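Local coordinates for protein D-lactate dehydrogenase (Fermentative) (Pseudomonas aeruginosa, PDB 6ABJ) that catalyses the NADH-dependent interconversion of pyruvate and D-lactate, probably serving fermentation, as a tetrameric member of the D-isomer-specific 2-hydroxyacid dehydrogenase family, at residues L20-Q25 with E62-F67; D70-P75 with Y95-L100; H159-G164 with E213-S218; A209-S214 with A237-G242. All coordinates share one frame; numbering follows the deposited sequence.

Interaction 1. Residues L20-Q25 with E62-F67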
loop_
_atom_site.group_PDB
_atom_site.type_symbol
_atom_site.label_atom_id
_atom_site.label_comp_id
_atom_site.label_asym_id
_atom_site.label_seq_id
_atom_site.Cartn_x
_atom_site.Cartn_y
_atom_site.Cartn_z
ATOM N N LEU B 20 10.558 -36.227 -5.557
ATOM C CA LEU B 20 9.681 -35.478 -4.678
ATOM C C LEU B 20 10.279 -34.078 -4.444
ATOM O O LEU B 20 11.390 -33.951 -3.919
ATOM C CB LEU B 20 9.451 -36.207 -3.330
ATOM C CG LEU B 20 8.539 -35.476 -2.324
ATOM C CD1 LEU B 20 7.125 -35.267 -2.871
ATOM C CD2 LEU B 20 8.513 -36.250 -1.007
ATOM N N PHE B 21 9.510 -33.040 -4.809
ATOM C CA PHE B 21 9.891 -31.641 -4.571
ATOM C C PHE B 21 9.231 -31.088 -3.299
ATOM O O PHE B 21 8.017 -31.182 -3.180
ATOM C CB PHE B 21 9.403 -30.772 -5.729
ATOM C CG PHE B 21 10.058 -31.075 -7.062
ATOM C CD1 PHE B 21 9.716 -32.224 -7.794
ATOM C CD2 PHE B 21 10.984 -30.196 -7.595
ATOM C CE1 PHE B 21 10.317 -32.482 -9.026
ATOM C CE2 PHE B 21 11.562 -30.426 -8.825
ATOM C CZ PHE B 21 11.244 -31.593 -9.539
ATOM N N PHE B 22 10.044 -30.596 -2.357
ATOM C CA PHE B 22 9.556 -29.959 -1.181
ATOM C C PHE B 22 9.623 -28.434 -1.462
ATOM O O PHE B 22 10.301 -28.008 -2.408
ATOM C CB PHE B 22 10.390 -30.285 0.054
ATOM C CG PHE B 22 10.161 -31.637 0.602
ATOM C CD1 PHE B 22 9.166 -31.864 1.545
ATOM C CD2 PHE B 22 10.932 -32.727 0.140
ATOM C CE1 PHE B 22 8.935 -33.136 2.045
ATOM C CE2 PHE B 22 10.694 -34.011 0.632
ATOM C CZ PHE B 22 9.694 -34.211 1.598
ATOM N N SER B 23 8.838 -27.682 -0.692
ATOM C CA SER B 23 8.721 -26.186 -0.798
ATOM C C SER B 23 8.333 -25.735 -2.218
ATOM O O SER B 23 8.815 -24.763 -2.722
ATOM C CB SER B 23 9.999 -25.529 -0.303
ATOM O OG SER B 23 10.248 -25.829 1.097
ATOM N N SER B 24 7.441 -26.478 -2.844
ATOM C CA SER B 24 7.110 -26.278 -4.267
ATOM C C SER B 24 6.237 -25.060 -4.485
ATOM O O SER B 24 5.306 -24.821 -3.709
ATOM C CB SER B 24 6.382 -27.490 -4.805
ATOM O OG SER B 24 7.174 -28.683 -4.667
ATOM N N GLN B 25 6.566 -24.297 -5.518
ATOM C CA GLN B 25 5.791 -23.117 -5.913
ATOM C C GLN B 25 5.249 -23.464 -7.276
ATOM O O GLN B 25 5.789 -24.330 -7.972
ATOM C CB GLN B 25 6.724 -21.896 -6.071
ATOM C CG GLN B 25 7.453 -21.518 -4.798
ATOM C CD GLN B 25 6.484 -20.993 -3.787
ATOM O OE1 GLN B 25 5.372 -20.549 -4.134
ATOM N NE2 GLN B 25 6.844 -21.109 -2.528
ATOM N N GLU B 62 13.304 -41.957 -4.585
ATOM C CA GLU B 62 14.721 -42.094 -4.816
ATOM C C GLU B 62 15.441 -40.775 -4.828
ATOM O O GLU B 62 16.635 -40.682 -4.455
ATOM C CB GLU B 62 14.955 -42.772 -6.156
ATOM C CG GLU B 62 16.225 -43.559 -6.100
ATOM C CD GLU B 62 16.348 -44.593 -7.183
ATOM O OE1 GLU B 62 15.319 -44.968 -7.806
ATOM O OE2 GLU B 62 17.496 -45.003 -7.395
ATOM N N VAL B 63 14.700 -39.748 -5.267
ATOM C CA VAL B 63 15.289 -38.426 -5.382
ATOM C C VAL B 63 14.375 -37.416 -4.736
ATOM O O VAL B 63 13.144 -37.496 -4.889
ATOM C CB VAL B 63 15.546 -38.022 -6.840
ATOM C CG1 VAL B 63 16.161 -36.609 -6.898
ATOM C CG2 VAL B 63 16.462 -39.048 -7.497
ATOM N N VAL B 64 14.988 -36.539 -3.949
ATOM C CA VAL B 64 14.246 -35.419 -3.346
ATOM C C VAL B 64 14.868 -34.143 -3.844
ATOM O O VAL B 64 16.103 -34.013 -3.905
ATOM C CB VAL B 64 14.109 -35.508 -1.796
ATOM C CG1 VAL B 64 13.472 -36.826 -1.390
ATOM C CG2 VAL B 64 15.421 -35.314 -1.085
ATOM N N CYS B 65 14.005 -33.205 -4.265
ATOM C CA CYS B 65 14.484 -31.951 -4.817
ATOM C C CYS B 65 14.141 -30.819 -3.832
ATOM O O CYS B 65 12.977 -30.634 -3.508
ATOM C CB CYS B 65 13.892 -31.674 -6.214
ATOM S SG CYS B 65 14.459 -30.051 -6.844
ATOM N N ALA B 66 15.159 -30.127 -3.335
ATOM C CA ALA B 66 15.000 -29.175 -2.232
ATOM C C ALA B 66 15.446 -27.789 -2.647
ATOM O O ALA B 66 16.268 -27.622 -3.529
ATOM C CB ALA B 66 15.812 -29.583 -1.005
ATOM N N PHE B 67 14.906 -26.786 -1.960
ATOM C CA PHE B 67 15.320 -25.447 -2.179
ATOM C C PHE B 67 16.005 -25.021 -0.910
ATOM O O PHE B 67 16.042 -25.765 0.067
ATOM C CB PHE B 67 14.054 -24.559 -2.478
ATOM C CG PHE B 67 14.396 -23.208 -3.023
ATOM C CD1 PHE B 67 15.363 -23.049 -3.997
ATOM C CD2 PHE B 67 13.736 -22.083 -2.579
ATOM C CE1 PHE B 67 15.714 -21.807 -4.484
ATOM C CE2 PHE B 67 14.078 -20.822 -3.067
ATOM C CZ PHE B 67 15.032 -20.685 -4.047
#
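Leu20 and Phe21 of strand 18-21 lie in parallel register with Val64 and Cys65 of strand 63-66, within the five-stranded parallel sheet of the flavodoxin-like domain. The amide N of Leu20 donates to Val63 O (3.0 Å), and Leu20 O in turn accepts from Cys65 N (2.7 Å). One residue past the end of the first strand, Phe22 N still donates to Cys65 O at 3.2 Å. The strand order across the sheet is 2-1-3-4-5, with 18-21 held between 42-45 and 63-66. On the face carrying Phe21 and Cys65, the methylene of Cys65 sits over the phenyl ring, CB 3.9 Å from the Phe21 ring centroid, in a CH-pi contact displaced toward the rim. With SG anti to its backbone N (chi1 177°), the sulfur of Cys65 comes obliquely to the same ring, SG being 3.5 Å from Phe21 CE2. Phe32 meets this ring edge-to-face, and Phe45 also packs on it. On the face carrying Leu20 and Val64, Val64 CG1 approaches the edge of the Phe22 ring loosely, 4.4 Å from CE2.

Interaction 2. Residues D70-P75 with Y95-L100; sequences DDLSRP and YNHVDL
Leu72 CB points toward the 95-100 loop and lies 3.4 Å from His97 O, with Val98 CA a little farther off. With CG anti to the carbonyl carbon (chi1 -73°) and CD1 extended beyond it (chi2 163°), CD1 runs alongside the side chains of His97 and Val98, which point the same way. There CD1 touches Val98 CG2 at 3.7 Å and comes obliquely to the imidazole of His97, 4.0 Å from CD2. Leu80, Leu77, Val88 and Leu90 pack on Leu72 as well, joining the loop to the sheet and to helix 74-82. The backbones form a single bridge between Leu72 and Val98: Asp99 N donates to Leu72 O over 2.8 Å, whereas Leu72 N gives only a weak bond to His97 O. Both segments run into a helix in this flavodoxin-like domain. Ser73 is the N-cap residue of helix 74-82, and Asp99 is that of helix 100-105, where its OD1 caps the backbone N of Ala102. Ahead of Ser73, Asp71 forms an Asx turn; its OD1 takes both Ser73 N and Ser73 OG (2.7 Å) from one face of the carboxylate. A water donates to this same OD1 and to His97 O, linking the turn to the facing loop. The imidazole of His97 has Asp70 O in its plane at the edge, 3.2 Å from CD2, and Val98 CG2 over one face.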
loop_
_atom_site.group_PDB
_atom_site.type_symbol
_atom_site.label_atom_id
_atom_site.label_comp_id
_atom_site.label_asym_id
_atom_site.label_seq_id
_atom_site.Cartn_x
_atom_site.Cartn_y
_atom_site.Cartn_z
ATOM N N ASP B 70 14.566 -25.406 2.747
ATOM C CA ASP B 70 14.329 -26.747 3.256
ATOM C C ASP B 70 15.413 -27.158 4.280
ATOM O O ASP B 70 16.583 -26.760 4.205
ATOM C CB ASP B 70 14.288 -27.737 2.090
ATOM C CG ASP B 70 13.015 -27.622 1.260
ATOM O OD1 ASP B 70 11.911 -27.610 1.853
ATOM O OD2 ASP B 70 13.103 -27.584 0.007
ATOM N N ASP B 71 15.005 -27.942 5.253
ATOM C CA ASP B 71 15.921 -28.321 6.325
ATOM C C ASP B 71 16.637 -29.643 5.953
ATOM O O ASP B 71 15.991 -30.678 5.921
ATOM C CB ASP B 71 15.132 -28.476 7.624
ATOM C CG ASP B 71 16.001 -28.860 8.801
ATOM O OD1 ASP B 71 17.260 -28.941 8.687
ATOM O OD2 ASP B 71 15.386 -29.095 9.858
ATOM N N LEU B 72 17.926 -29.546 5.648
ATOM C CA LEU B 72 18.760 -30.735 5.339
ATOM C C LEU B 72 19.900 -30.898 6.354
ATOM O O LEU B 72 21.114 -31.149 6.004
ATOM C CB LEU B 72 19.309 -30.615 3.909
ATOM C CG LEU B 72 18.224 -30.839 2.844
ATOM C CD1 LEU B 72 18.666 -30.320 1.478
ATOM C CD2 LEU B 72 17.878 -32.321 2.775
ATOM N N SER B 73 19.523 -30.732 7.620
ATOM C CA SER B 73 20.452 -30.982 8.734
ATOM C C SER B 73 20.530 -32.503 8.915
ATOM O O SER B 73 19.730 -33.240 8.330
ATOM C CB SER B 73 19.945 -30.271 10.037
ATOM O OG SER B 73 18.613 -30.675 10.261
ATOM N N ARG B 74 21.487 -32.953 9.718
ATOM C CA ARG B 74 21.671 -34.399 9.962
ATOM C C ARG B 74 20.395 -35.165 10.291
ATOM O O ARG B 74 20.127 -36.195 9.666
ATOM C CB ARG B 74 22.740 -34.652 11.035
ATOM C CG ARG B 74 22.807 -36.116 11.485
ATOM C CD ARG B 74 23.864 -36.373 12.564
ATOM N NE ARG B 74 25.195 -36.551 11.951
ATOM C CZ ARG B 74 25.596 -37.637 11.258
ATOM N NH1 ARG B 74 24.789 -38.686 11.088
ATOM N NH2 ARG B 74 26.817 -37.676 10.725
ATOM N N PRO B 75 19.567 -34.666 11.248
ATOM C CA PRO B 75 18.376 -35.479 11.525
ATOM C C PRO B 75 17.470 -35.741 10.308
ATOM O O PRO B 75 16.836 -36.821 10.182
ATOM C CB PRO B 75 17.626 -34.648 12.592
ATOM C CG PRO B 75 18.721 -33.933 13.341
ATOM C CD PRO B 75 19.825 -33.675 12.316
ATOM N N TYR B 95 23.709 -23.872 -0.704
ATOM C CA TYR B 95 23.525 -25.141 0.049
ATOM C C TYR B 95 23.876 -25.026 1.542
ATOM O O TYR B 95 24.216 -26.032 2.158
ATOM C CB TYR B 95 24.346 -26.278 -0.569
ATOM C CG TYR B 95 25.748 -25.932 -0.854
ATOM C CD1 TYR B 95 26.742 -25.943 0.158
ATOM C CD2 TYR B 95 26.125 -25.587 -2.150
ATOM C CE1 TYR B 95 28.040 -25.599 -0.135
ATOM C CE2 TYR B 95 27.430 -25.245 -2.446
ATOM C CZ TYR B 95 28.369 -25.293 -1.451
ATOM O OH TYR B 95 29.607 -24.966 -1.786
ATOM N N ASN B 96 23.687 -23.822 2.127
ATOM C CA ASN B 96 24.016 -23.594 3.543
ATOM C C ASN B 96 23.205 -24.454 4.470
ATOM O O ASN B 96 23.684 -24.864 5.518
ATOM C CB ASN B 96 23.734 -22.144 3.942
ATOM C CG ASN B 96 24.745 -21.174 3.377
ATOM O OD1 ASN B 96 25.922 -21.506 3.183
ATOM N ND2 ASN B 96 24.292 -19.943 3.130
ATOM N N HIS B 97 21.947 -24.638 4.095
ATOM C CA HIS B 97 20.991 -25.531 4.753
ATOM C C HIS B 97 21.339 -27.052 4.787
ATOM O O HIS B 97 20.597 -27.848 5.406
ATOM C CB HIS B 97 19.622 -25.366 4.097
ATOM C CG HIS B 97 19.585 -25.641 2.594
ATOM N ND1 HIS B 97 20.492 -25.126 1.680
ATOM C CD2 HIS B 97 18.678 -26.334 1.859
ATOM C CE1 HIS B 97 20.128 -25.475 0.463
ATOM N NE2 HIS B 97 19.025 -26.202 0.540
ATOM N N VAL B 98 22.397 -27.452 4.097
ATOM C CA VAL B 98 22.771 -28.891 4.031
ATOM C C VAL B 98 23.918 -29.208 4.952
ATOM O O VAL B 98 24.991 -28.627 4.847
ATOM C CB VAL B 98 23.189 -29.312 2.590
ATOM C CG1 VAL B 98 23.381 -30.820 2.520
ATOM C CG2 VAL B 98 22.131 -28.893 1.574
ATOM N N ASP B 99 23.739 -30.161 5.849
ATOM C CA ASP B 99 24.911 -30.698 6.583
ATOM C C ASP B 99 25.676 -31.720 5.692
ATOM O O ASP B 99 25.272 -32.861 5.602
ATOM C CB ASP B 99 24.433 -31.365 7.889
ATOM C CG ASP B 99 25.596 -31.842 8.766
ATOM O OD1 ASP B 99 26.799 -31.819 8.328
ATOM O OD2 ASP B 99 25.275 -32.308 9.889
ATOM N N LEU B 100 26.734 -31.278 5.016
ATOM C CA LEU B 100 27.378 -32.068 3.951
ATOM C C LEU B 100 28.166 -33.197 4.549
ATOM O O LEU B 100 28.276 -34.241 3.962
ATOM C CB LEU B 100 28.321 -31.194 3.124
ATOM C CG LEU B 100 27.683 -30.103 2.238
ATOM C CD1 LEU B 100 28.718 -29.103 1.743
ATOM C CD2 LEU B 100 26.962 -30.740 1.076
HETATM O O HOH W 1 19.029 -27.142 7.306
HETATM O O HOH W 2 22.914 -31.283 10.799
#

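Interaction 3. Residues H159-G164 with E213-S218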
loop_
_atom_site.group_PDB
_atom_site.type_symbol
_atom_site.label_atom_id
_atom_site.label_comp_id
_atom_site.label_asym_id
_atom_site.label_seq_id
_atom_site.Cartn_x
_atom_site.Cartn_y
_atom_site.Cartn_z
ATOM N N HIS B 159 22.861 8.430 -17.549
ATOM C CA HIS B 159 23.861 8.918 -18.503
ATOM C C HIS B 159 24.926 9.761 -17.833
ATOM O O HIS B 159 24.611 10.713 -17.163
ATOM C CB HIS B 159 23.165 9.694 -19.627
ATOM C CG HIS B 159 24.099 10.125 -20.707
ATOM N ND1 HIS B 159 24.509 11.437 -20.859
ATOM C CD2 HIS B 159 24.727 9.424 -21.673
ATOM C CE1 HIS B 159 25.364 11.516 -21.863
ATOM N NE2 HIS B 159 25.504 10.310 -22.368
ATOM N N GLY B 160 26.198 9.394 -17.993
ATOM C CA GLY B 160 27.282 10.190 -17.483
ATOM C C GLY B 160 27.692 9.818 -16.059
ATOM O O GLY B 160 28.800 10.182 -15.610
ATOM N N LYS B 161 26.870 9.042 -15.340
ATOM C CA LYS B 161 27.217 8.696 -13.966
ATOM C C LYS B 161 28.276 7.571 -13.917
ATOM O O LYS B 161 28.419 6.774 -14.852
ATOM C CB LYS B 161 25.985 8.250 -13.158
ATOM C CG LYS B 161 24.896 9.289 -13.003
ATOM C CD LYS B 161 25.444 10.550 -12.322
ATOM C CE LYS B 161 24.416 11.654 -12.074
ATOM N NZ LYS B 161 23.690 12.020 -13.320
ATOM N N ARG B 162 29.039 7.554 -12.828
ATOM C CA ARG B 162 30.044 6.515 -12.599
ATOM C C ARG B 162 29.410 5.342 -11.904
ATOM O O ARG B 162 28.806 5.514 -10.839
ATOM C CB ARG B 162 31.171 7.083 -11.717
ATOM C CG ARG B 162 31.966 8.108 -12.510
ATOM C CD ARG B 162 32.778 9.061 -11.675
ATOM N NE ARG B 162 33.315 10.025 -12.636
ATOM C CZ ARG B 162 33.812 11.206 -12.299
ATOM N NH1 ARG B 162 33.846 11.569 -11.022
ATOM N NH2 ARG B 162 34.338 11.998 -13.236
ATOM N N VAL B 163 29.559 4.165 -12.487
ATOM C CA VAL B 163 28.985 2.967 -11.997
ATOM C C VAL B 163 30.148 2.029 -11.692
ATOM O O VAL B 163 30.919 1.700 -12.578
ATOM C CB VAL B 163 28.080 2.364 -13.046
ATOM C CG1 VAL B 163 27.579 0.999 -12.606
ATOM C CG2 VAL B 163 26.876 3.263 -13.336
ATOM N N GLY B 164 30.255 1.619 -10.442
ATOM C CA GLY B 164 31.345 0.771 -9.997
ATOM C C GLY B 164 30.887 -0.651 -9.798
ATOM O O GLY B 164 30.005 -0.957 -8.974
ATOM N N GLU B 213 34.617 7.026 -5.877
ATOM C CA GLU B 213 34.318 7.695 -7.110
ATOM C C GLU B 213 32.941 7.386 -7.655
ATOM O O GLU B 213 32.443 8.131 -8.489
ATOM C CB GLU B 213 35.362 7.338 -8.187
ATOM C CG GLU B 213 36.783 7.906 -7.889
ATOM C CD GLU B 213 37.883 7.547 -8.833
ATOM O OE1 GLU B 213 37.571 7.317 -9.972
ATOM O OE2 GLU B 213 39.095 7.590 -8.422
ATOM N N SER B 214 32.335 6.288 -7.227
ATOM C CA SER B 214 31.166 5.778 -7.890
ATOM C C SER B 214 29.850 6.450 -7.395
ATOM O O SER B 214 29.670 6.623 -6.206
ATOM C CB SER B 214 31.083 4.284 -7.627
ATOM O OG SER B 214 32.090 3.581 -8.295
ATOM N N ASP B 215 28.946 6.759 -8.311
ATOM C CA ASP B 215 27.605 7.171 -7.997
ATOM C C ASP B 215 26.732 5.964 -7.672
ATOM O O ASP B 215 25.788 6.014 -6.845
ATOM C CB ASP B 215 27.041 7.959 -9.192
ATOM C CG ASP B 215 27.839 9.173 -9.511
ATOM O OD1 ASP B 215 28.017 10.028 -8.649
ATOM O OD2 ASP B 215 28.364 9.261 -10.619
ATOM N N ILE B 216 27.041 4.857 -8.276
ATOM C CA ILE B 216 26.275 3.607 -8.068
ATOM C C ILE B 216 27.311 2.485 -7.909
ATOM O O ILE B 216 28.210 2.430 -8.714
ATOM C CB ILE B 216 25.368 3.250 -9.269
ATOM C CG1 ILE B 216 24.303 4.321 -9.476
ATOM C CG2 ILE B 216 24.696 1.900 -9.051
ATOM C CD1 ILE B 216 23.555 4.168 -10.813
ATOM N N VAL B 217 27.189 1.662 -6.874
ATOM C CA VAL B 217 28.097 0.523 -6.627
ATOM C C VAL B 217 27.283 -0.725 -6.685
ATOM O O VAL B 217 26.233 -0.779 -6.070
ATOM C CB VAL B 217 28.740 0.663 -5.269
ATOM C CG1 VAL B 217 29.561 -0.569 -4.941
ATOM C CG2 VAL B 217 29.574 1.913 -5.162
ATOM N N SER B 218 27.717 -1.766 -7.454
ATOM C CA SER B 218 26.923 -2.941 -7.533
ATOM C C SER B 218 27.847 -4.128 -7.224
ATOM O O SER B 218 28.900 -4.200 -7.794
ATOM C CB SER B 218 26.281 -3.120 -8.901
ATOM O OG SER B 218 25.364 -4.184 -8.897
#
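Val163 and Gly164 pair in parallel with Ile216 and Val217, the strand axes passing 4.7 Å apart at 20°. Gly164 N donates to Ile216 O, and Gly164 O accepts from Ser218 N. Strands 162-166 and 216-219 are neighbours at the middle of the seven-stranded Rossmann sheet, where the strand order 3-2-1-4-5-6-7 changes direction; the side chain of Ser218 is about 5 Å from that of Thr248, a residue that binds NADH, though none is bound here. At the entry to the pair, Arg162 O is shared by Ile216 N and Asp215 N, the latter at 2.8 Å. Asp215, with CG anti to its carbonyl carbon (chi1 -60°), carries its carboxylate back to Arg162 N, which OD2 meets at 2.9 Å through its anti lone pair. The side chain of Lys161 crosses that of Asp215 at about a right angle, CD 3.6 Å from Asp215 OD2, while its NZ goes on to Asp157 O and to Glu318 of the second subunit. Arg162 lays its methylenes along the helix end, CD 3.3 Å from Glu213 O, and pairs its NE with Glu185. Because Gly164 has no side chain, Ser214 OG, held by Leu210, can settle 3.4 Å from Gly164 CA. With one carboxylate oxygen on an amide N-H and the other in a salt bridge to Lys240, Asp215 is probably ionised.

Interaction 4. Residues A209-S214 with A237-G242; sequences ALLAES and ATMKPG
Leu211 O, near the C-terminal end of helix 207-213, takes a CA-H...O contact from Met239 CA (3.2 Å) and, in a weak bond, accepts from Lys240 N at 3.4 Å. A water strengthens this link: it donates to Leu211 O (2.6 Å) and to Ser214 O, and accepts from Lys240 N at 2.8 Å. The amide of Lys240 is thus served chiefly through the water, which ties together the carbonyls of Leu211, in the last turn, and Ser214, just past it. Ser214, the first residue to leave the helix, folds its hydroxyl back onto Leu210 O (2.7 Å); Glu213 N reaches that oxygen from the opposite face of the carbonyl plane. Helices 207-213 and 233-238 each lead into a strand of the Rossmann sheet, 216-219 and 243-247, and the second lies in the crossover joining those adjacent strands. Their ends meet over Val217, on which both Leu211 and Met239 pack. Leu211 CD2 lies 3.9 Å from Met239 CG, the two side chains crossing at a slant, and Thr238 CG2 comes up against Leu211 CB at 3.8 Å. Thr238 OG1 is turned to Gln234 O within its own helix. Nearer the surface, Lys240 starts with CG anti to its backbone N (chi1 -179°) and continues fully extended, its CB 3.6 Å from Ser214 O and close to Ala212 O as well, its NZ reaching the salt bridge with Asp215 OD1.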
loop_
_atom_site.group_PDB
_atom_site.type_symbol
_atom_site.label_atom_id
_atom_site.label_comp_id
_atom_site.label_asym_id
_atom_site.label_seq_id
_atom_site.Cartn_x
_atom_site.Cartn_y
_atom_site.Cartn_z
ATOM N N ALA B 209 39.223 3.354 -4.338
ATOM C CA ALA B 209 39.005 4.410 -5.276
ATOM C C ALA B 209 37.672 4.228 -6.017
ATOM O O ALA B 209 36.932 5.199 -6.203
ATOM C CB ALA B 209 40.133 4.440 -6.243
ATOM N N LEU B 210 37.330 2.978 -6.355
ATOM C CA LEU B 210 35.999 2.683 -6.870
ATOM C C LEU B 210 34.904 3.192 -5.937
ATOM O O LEU B 210 33.947 3.854 -6.383
ATOM C CB LEU B 210 35.829 1.201 -7.134
ATOM C CG LEU B 210 34.513 0.783 -7.780
ATOM C CD1 LEU B 210 34.769 -0.500 -8.608
ATOM C CD2 LEU B 210 33.495 0.519 -6.726
ATOM N N LEU B 211 35.035 2.916 -4.657
ATOM C CA LEU B 211 34.031 3.265 -3.698
ATOM C C LEU B 211 33.937 4.802 -3.578
ATOM O O LEU B 211 32.817 5.402 -3.546
ATOM C CB LEU B 211 34.316 2.585 -2.400
ATOM C CG LEU B 211 34.067 1.053 -2.330
ATOM C CD1 LEU B 211 34.552 0.491 -1.008
ATOM C CD2 LEU B 211 32.647 0.665 -2.520
ATOM N N ALA B 212 35.068 5.456 -3.528
ATOM C CA ALA B 212 35.020 6.947 -3.412
ATOM C C ALA B 212 34.494 7.641 -4.709
ATOM O O ALA B 212 33.890 8.688 -4.617
ATOM C CB ALA B 212 36.388 7.456 -3.087
ATOM N N GLU B 213 34.617 7.026 -5.877
ATOM C CA GLU B 213 34.318 7.695 -7.110
ATOM C C GLU B 213 32.941 7.386 -7.655
ATOM O O GLU B 213 32.443 8.131 -8.489
ATOM C CB GLU B 213 35.362 7.338 -8.187
ATOM C CG GLU B 213 36.783 7.906 -7.889
ATOM C CD GLU B 213 37.883 7.547 -8.833
ATOM O OE1 GLU B 213 37.571 7.317 -9.972
ATOM O OE2 GLU B 213 39.095 7.590 -8.422
ATOM N N SER B 214 32.335 6.288 -7.227
ATOM C CA SER B 214 31.166 5.778 -7.890
ATOM C C SER B 214 29.850 6.450 -7.395
ATOM O O SER B 214 29.670 6.623 -6.206
ATOM C CB SER B 214 31.083 4.284 -7.627
ATOM O OG SER B 214 32.090 3.581 -8.295
ATOM N N ALA B 237 31.645 4.229 4.775
ATOM C CA ALA B 237 32.134 5.587 4.942
ATOM C C ALA B 237 33.135 6.021 3.832
ATOM O O ALA B 237 33.352 7.193 3.633
ATOM C CB ALA B 237 32.759 5.742 6.332
ATOM N N THR B 238 33.693 5.076 3.064
ATOM C CA THR B 238 34.582 5.373 1.888
ATOM C C THR B 238 33.709 5.898 0.688
ATOM O O THR B 238 34.081 6.828 -0.074
ATOM C CB THR B 238 35.369 4.061 1.537
ATOM O OG1 THR B 238 36.038 3.562 2.727
ATOM C CG2 THR B 238 36.370 4.233 0.399
ATOM N N MET B 239 32.490 5.373 0.607
ATOM C CA MET B 239 31.614 5.714 -0.545
ATOM C C MET B 239 31.331 7.205 -0.685
ATOM O O MET B 239 31.424 7.935 0.240
ATOM C CB MET B 239 30.334 4.932 -0.468
ATOM C CG MET B 239 30.591 3.474 -0.680
ATOM S SD MET B 239 29.264 2.341 -0.570
ATOM C CE MET B 239 28.137 3.091 -1.767
ATOM N N LYS B 240 30.943 7.633 -1.880
ATOM C CA LYS B 240 30.498 8.996 -2.175
ATOM C C LYS B 240 29.154 9.298 -1.475
ATOM O O LYS B 240 28.220 8.491 -1.538
ATOM C CB LYS B 240 30.320 9.142 -3.676
ATOM C CG LYS B 240 29.882 10.482 -4.220
ATOM C CD LYS B 240 30.085 10.434 -5.721
ATOM C CE LYS B 240 30.053 11.785 -6.395
ATOM N NZ LYS B 240 30.021 11.516 -7.865
ATOM N N PRO B 241 29.062 10.440 -0.792
ATOM C CA PRO B 241 27.842 10.757 -0.068
ATOM C C PRO B 241 26.647 10.783 -0.961
ATOM O O PRO B 241 26.698 11.354 -2.031
ATOM C CB PRO B 241 28.105 12.146 0.477
ATOM C CG PRO B 241 29.634 12.141 0.737
ATOM C CD PRO B 241 30.185 11.338 -0.412
ATOM N N GLY B 242 25.603 10.082 -0.572
ATOM C CA GLY B 242 24.382 10.018 -1.416
ATOM C C GLY B 242 24.404 8.941 -2.467
ATOM O O GLY B 242 23.443 8.803 -3.250
HETATM O O HOH W 3 30.186 5.625 -3.737
#

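How the interactions relate
Interactions 1 and 3 are buried pairings of parallel strands in two different sheets, flavodoxin-like and Rossmann, about 41 Å apart between centres on opposite sides of the chain's centre. Interactions 2 and 4 are only partly buried and join helix ends and loops beside those sheets, where backbone pairing is sparse and waters bridge polar atoms of the two segments. Each lies against its own sheet contact: Ser23 OG of interaction 1 is 2.6 Å from Asp70 OD1 of interaction 2, probably a hydrogen bond, while interactions 3 and 4 share Glu213 and Ser214. Aromatic and sulfur contacts mark interaction 1, whereas charged side chains edge interaction 3 and lead on to interaction 4.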